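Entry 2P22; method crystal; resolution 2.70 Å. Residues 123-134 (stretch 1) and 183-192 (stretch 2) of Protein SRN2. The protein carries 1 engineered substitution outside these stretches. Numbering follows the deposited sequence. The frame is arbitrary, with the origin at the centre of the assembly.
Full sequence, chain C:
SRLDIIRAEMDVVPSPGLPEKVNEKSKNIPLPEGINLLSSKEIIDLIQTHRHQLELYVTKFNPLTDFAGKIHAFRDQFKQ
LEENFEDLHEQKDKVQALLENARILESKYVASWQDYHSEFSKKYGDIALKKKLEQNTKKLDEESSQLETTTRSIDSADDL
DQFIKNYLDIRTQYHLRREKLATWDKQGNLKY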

# COMPACT_ATOMS: atom_id res chain seq x y z
N LYS C 123 -3.66 15.79 11.58
CA LYS C 123 -3.23 17.06 12.16
C LYS C 123 -1.89 17.58 11.63
O LYS C 123 -1.85 18.50 10.81
CB LYS C 123 -3.18 16.95 13.69
CG LYS C 123 -4.02 18.02 14.44
CD LYS C 123 -3.60 19.47 14.11
CE LYS C 123 -4.46 20.51 14.85
NZ LYS C 123 -4.08 21.95 14.61
N TYR C 124 -0.80 16.98 12.10
CA TYR C 124 0.56 17.39 11.74
C TYR C 124 0.95 17.14 10.29
O TYR C 124 2.01 17.56 9.84
CB TYR C 124 1.56 16.71 12.66
CG TYR C 124 1.20 16.88 14.12
CD1 TYR C 124 0.07 16.27 14.65
CD2 TYR C 124 1.95 17.72 14.94
CE1 TYR C 124 -0.32 16.48 15.97
CE2 TYR C 124 1.58 17.94 16.26
CZ TYR C 124 0.44 17.31 16.77
OH TYR C 124 0.06 17.54 18.07
N GLY C 125 0.08 16.45 9.57
CA GLY C 125 0.37 16.15 8.18
C GLY C 125 0.23 17.37 7.30
O GLY C 125 -0.69 18.17 7.46
N ASP C 126 1.15 17.51 6.35
CA ASP C 126 1.13 18.63 5.43
C ASP C 126 -0.25 18.75 4.77
O ASP C 126 -0.93 19.77 4.93
CB ASP C 126 2.21 18.45 4.36
CG ASP C 126 2.41 19.69 3.52
OD1 ASP C 126 3.30 19.67 2.64
OD2 ASP C 126 1.68 20.68 3.74
N ILE C 127 -0.68 17.71 4.05
CA ILE C 127 -1.99 17.72 3.39
C ILE C 127 -3.11 17.99 4.38
O ILE C 127 -4.10 18.65 4.06
CB ILE C 127 -2.27 16.37 2.69
CG1 ILE C 127 -1.30 15.30 3.20
CG2 ILE C 127 -2.16 16.54 1.18
CD1 ILE C 127 -1.47 14.91 4.67
N ALA C 128 -2.94 17.49 5.60
CA ALA C 128 -3.93 17.68 6.65
C ALA C 128 -3.98 19.16 7.05
O ALA C 128 -5.05 19.77 7.05
CB ALA C 128 -3.57 16.83 7.85
N LEU C 129 -2.82 19.72 7.38
CA LEU C 129 -2.74 21.11 7.78
C LEU C 129 -3.43 21.97 6.74
O LEU C 129 -4.36 22.70 7.06
CB LEU C 129 -1.28 21.55 7.89
CG LEU C 129 -0.58 21.08 9.16
CD1 LEU C 129 0.91 21.05 8.96
CD2 LEU C 129 -0.99 21.98 10.29
N LYS C 130 -2.97 21.86 5.50
CA LYS C 130 -3.56 22.65 4.42
C LYS C 130 -5.06 22.48 4.44
O LYS C 130 -5.80 23.46 4.54
CB LYS C 130 -3.00 22.22 3.06
CG LYS C 130 -3.40 23.18 1.94
CD LYS C 130 -2.83 22.78 0.59
CE LYS C 130 -1.32 22.73 0.62
NZ LYS C 130 -0.77 22.49 -0.75
N LYS C 131 -5.53 21.24 4.34
CA LYS C 131 -6.96 20.98 4.37
C LYS C 131 -7.57 21.73 5.56
O LYS C 131 -8.55 22.45 5.41
CB LYS C 131 -7.21 19.48 4.53
CG LYS C 131 -8.66 19.12 4.86
CD LYS C 131 -8.80 17.66 5.31
CE LYS C 131 -10.23 17.35 5.75
NZ LYS C 131 -10.37 15.99 6.33
N LYS C 132 -6.96 21.56 6.74
CA LYS C 132 -7.43 22.19 7.97
C LYS C 132 -7.58 23.70 7.80
O LYS C 132 -8.51 24.32 8.32
CB LYS C 132 -6.46 21.91 9.12
CG LYS C 132 -7.00 22.26 10.50
CD LYS C 132 -8.14 21.32 10.92
CE LYS C 132 -7.68 19.85 11.00
NZ LYS C 132 -6.59 19.59 11.99
N LEU C 133 -6.64 24.29 7.07
CA LEU C 133 -6.64 25.71 6.81
C LEU C 133 -7.73 26.09 5.82
O LEU C 133 -8.53 26.99 6.07
CB LEU C 133 -5.26 26.14 6.28
CG LEU C 133 -5.12 27.54 5.66
CD1 LEU C 133 -5.69 28.58 6.61
CD2 LEU C 133 -3.66 27.81 5.34
N GLU C 134 -7.77 25.37 4.70
CA GLU C 134 -8.76 25.63 3.66
C GLU C 134 -10.17 25.58 4.21
O GLU C 134 -11.07 26.28 3.72
CB GLU C 134 -8.59 24.62 2.51
CG GLU C 134 -7.24 24.77 1.83
CD GLU C 134 -7.16 24.09 0.49
OE1 GLU C 134 -7.36 22.86 0.44
OE2 GLU C 134 -6.89 24.78 -0.52
N THR C 183 -0.09 30.96 -1.88
CA THR C 183 1.35 30.78 -1.80
C THR C 183 1.64 29.32 -1.49
O THR C 183 2.50 28.70 -2.11
CB THR C 183 1.97 31.67 -0.68
OG1 THR C 183 1.59 33.03 -0.89
CG2 THR C 183 3.48 31.58 -0.71
N TRP C 184 0.91 28.78 -0.52
CA TRP C 184 1.10 27.38 -0.14
C TRP C 184 0.96 26.45 -1.34
O TRP C 184 1.74 25.51 -1.49
CB TRP C 184 0.08 26.98 0.94
CG TRP C 184 0.55 25.83 1.79
CD1 TRP C 184 1.52 24.92 1.48
CD2 TRP C 184 0.08 25.48 3.09
NE1 TRP C 184 1.68 24.02 2.50
CE2 TRP C 184 0.80 24.35 3.51
CE3 TRP C 184 -0.89 26.01 3.94
CZ2 TRP C 184 0.58 23.74 4.74
CZ3 TRP C 184 -1.10 25.40 5.16
CH2 TRP C 184 -0.37 24.28 5.55
N ASP C 185 -0.02 26.72 -2.20
CA ASP C 185 -0.26 25.90 -3.38
C ASP C 185 0.90 25.84 -4.37
O ASP C 185 0.72 25.45 -5.52
CB ASP C 185 -1.52 26.38 -4.11
CG ASP C 185 -2.79 26.12 -3.32
OD1 ASP C 185 -3.87 26.60 -3.74
OD2 ASP C 185 -2.71 25.43 -2.27
N LYS C 186 2.08 26.25 -3.93
CA LYS C 186 3.27 26.21 -4.78
C LYS C 186 4.42 25.76 -3.90
O LYS C 186 5.52 26.31 -3.97
CB LYS C 186 3.57 27.58 -5.37
CG LYS C 186 2.45 28.17 -6.20
CD LYS C 186 2.82 29.55 -6.75
CE LYS C 186 4.00 29.48 -7.70
NZ LYS C 186 4.30 30.80 -8.35
N GLN C 187 4.17 24.75 -3.06
CA GLN C 187 5.18 24.21 -2.15
C GLN C 187 4.62 23.14 -1.19
O GLN C 187 3.47 22.69 -1.32
CB GLN C 187 5.81 25.36 -1.32
CG GLN C 187 4.84 26.47 -0.92
CD GLN C 187 5.11 27.04 0.46
OE1 GLN C 187 4.46 28.00 0.88
NE2 GLN C 187 6.06 26.44 1.17
N GLY C 188 5.45 22.72 -0.24
CA GLY C 188 5.04 21.74 0.74
C GLY C 188 4.96 22.46 2.07
O GLY C 188 3.95 22.35 2.77
N ASN C 189 6.01 23.21 2.39
CA ASN C 189 6.14 23.99 3.63
C ASN C 189 7.59 23.86 4.07
O ASN C 189 7.97 22.84 4.63
CB ASN C 189 5.24 23.46 4.75
CG ASN C 189 4.32 24.53 5.33
OD1 ASN C 189 3.96 25.50 4.66
ND2 ASN C 189 3.91 24.35 6.59
N LEU C 190 8.37 24.91 3.80
CA LEU C 190 9.81 24.95 4.11
C LEU C 190 10.27 24.59 5.53
O LEU C 190 9.60 24.90 6.52
CB LEU C 190 10.39 26.31 3.70
CG LEU C 190 10.77 26.57 2.22
CD1 LEU C 190 12.15 25.97 1.92
CD2 LEU C 190 9.72 26.00 1.29
N LYS C 191 11.42 23.94 5.61
CA LYS C 191 12.01 23.51 6.87
C LYS C 191 10.97 22.87 7.77
O LYS C 191 10.75 23.33 8.89
CB LYS C 191 12.68 24.68 7.59
CG LYS C 191 14.20 24.73 7.42
CD LYS C 191 14.64 24.74 5.94
CE LYS C 191 14.33 26.06 5.23
NZ LYS C 191 14.75 26.06 3.79
N TYR C 192 10.34 21.82 7.27
CA TYR C 192 9.32 21.10 8.03
C TYR C 192 9.92 20.43 9.25
O TYR C 192 10.25 19.22 9.16
CB TYR C 192 8.65 20.06 7.13
CG TYR C 192 7.14 20.18 7.04
CD1 TYR C 192 6.40 19.27 6.28
CD2 TYR C 192 6.46 21.20 7.70
CE1 TYR C 192 5.02 19.38 6.18
CE2 TYR C 192 5.08 21.32 7.60
CZ TYR C 192 4.37 20.41 6.84
OH TYR C 192 3.00 20.52 6.73
OXT TYR C 192 10.08 21.11 10.28

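What does the start of stretch 1 contribute? Little: Lys123 lies out of reach, and Tyr124, buried, turns the end of its side chain away. Gly125 sits at the N-cap position of the helix that begins with Asp126, and its O accepts a hydrogen bond from Leu129 N at 2.6 Å.

Why is Asp126 so crowded? Its OD1 lies 2.8 Å from Gly188 O, yet both atoms are acceptors, so proximity here brings no hydrogen bond. Gly188 O is instead served within its own stretch by Trp184 NE1, at 2.8 Å. Asp126 CB also approaches the edge of the Tyr192 ring, 3.2 Å from OH, though Tyr192 is poorly ordered.

How do Leu129 and Lys130 hold Trp184? Leu129 CB meets the indole edge, 3.7 Å from Trp184 CH2. Lys130 covers one face: its CE stands 3.6 Å from the centroid of the five-membered ring, almost on the normal, and NZ adds a cation-pi contact. From there Lys130 NZ reaches Asp185 OD2 at 3.8 Å, a long salt bridge.

What completes the pocket? One turn on, Leu133 CD2 packs at the ring edge, 3.5 Å from Trp184 CZ3. With Asp126, Leu129 and Lys130 it forms the hole into which the tryptophan fits as a knob.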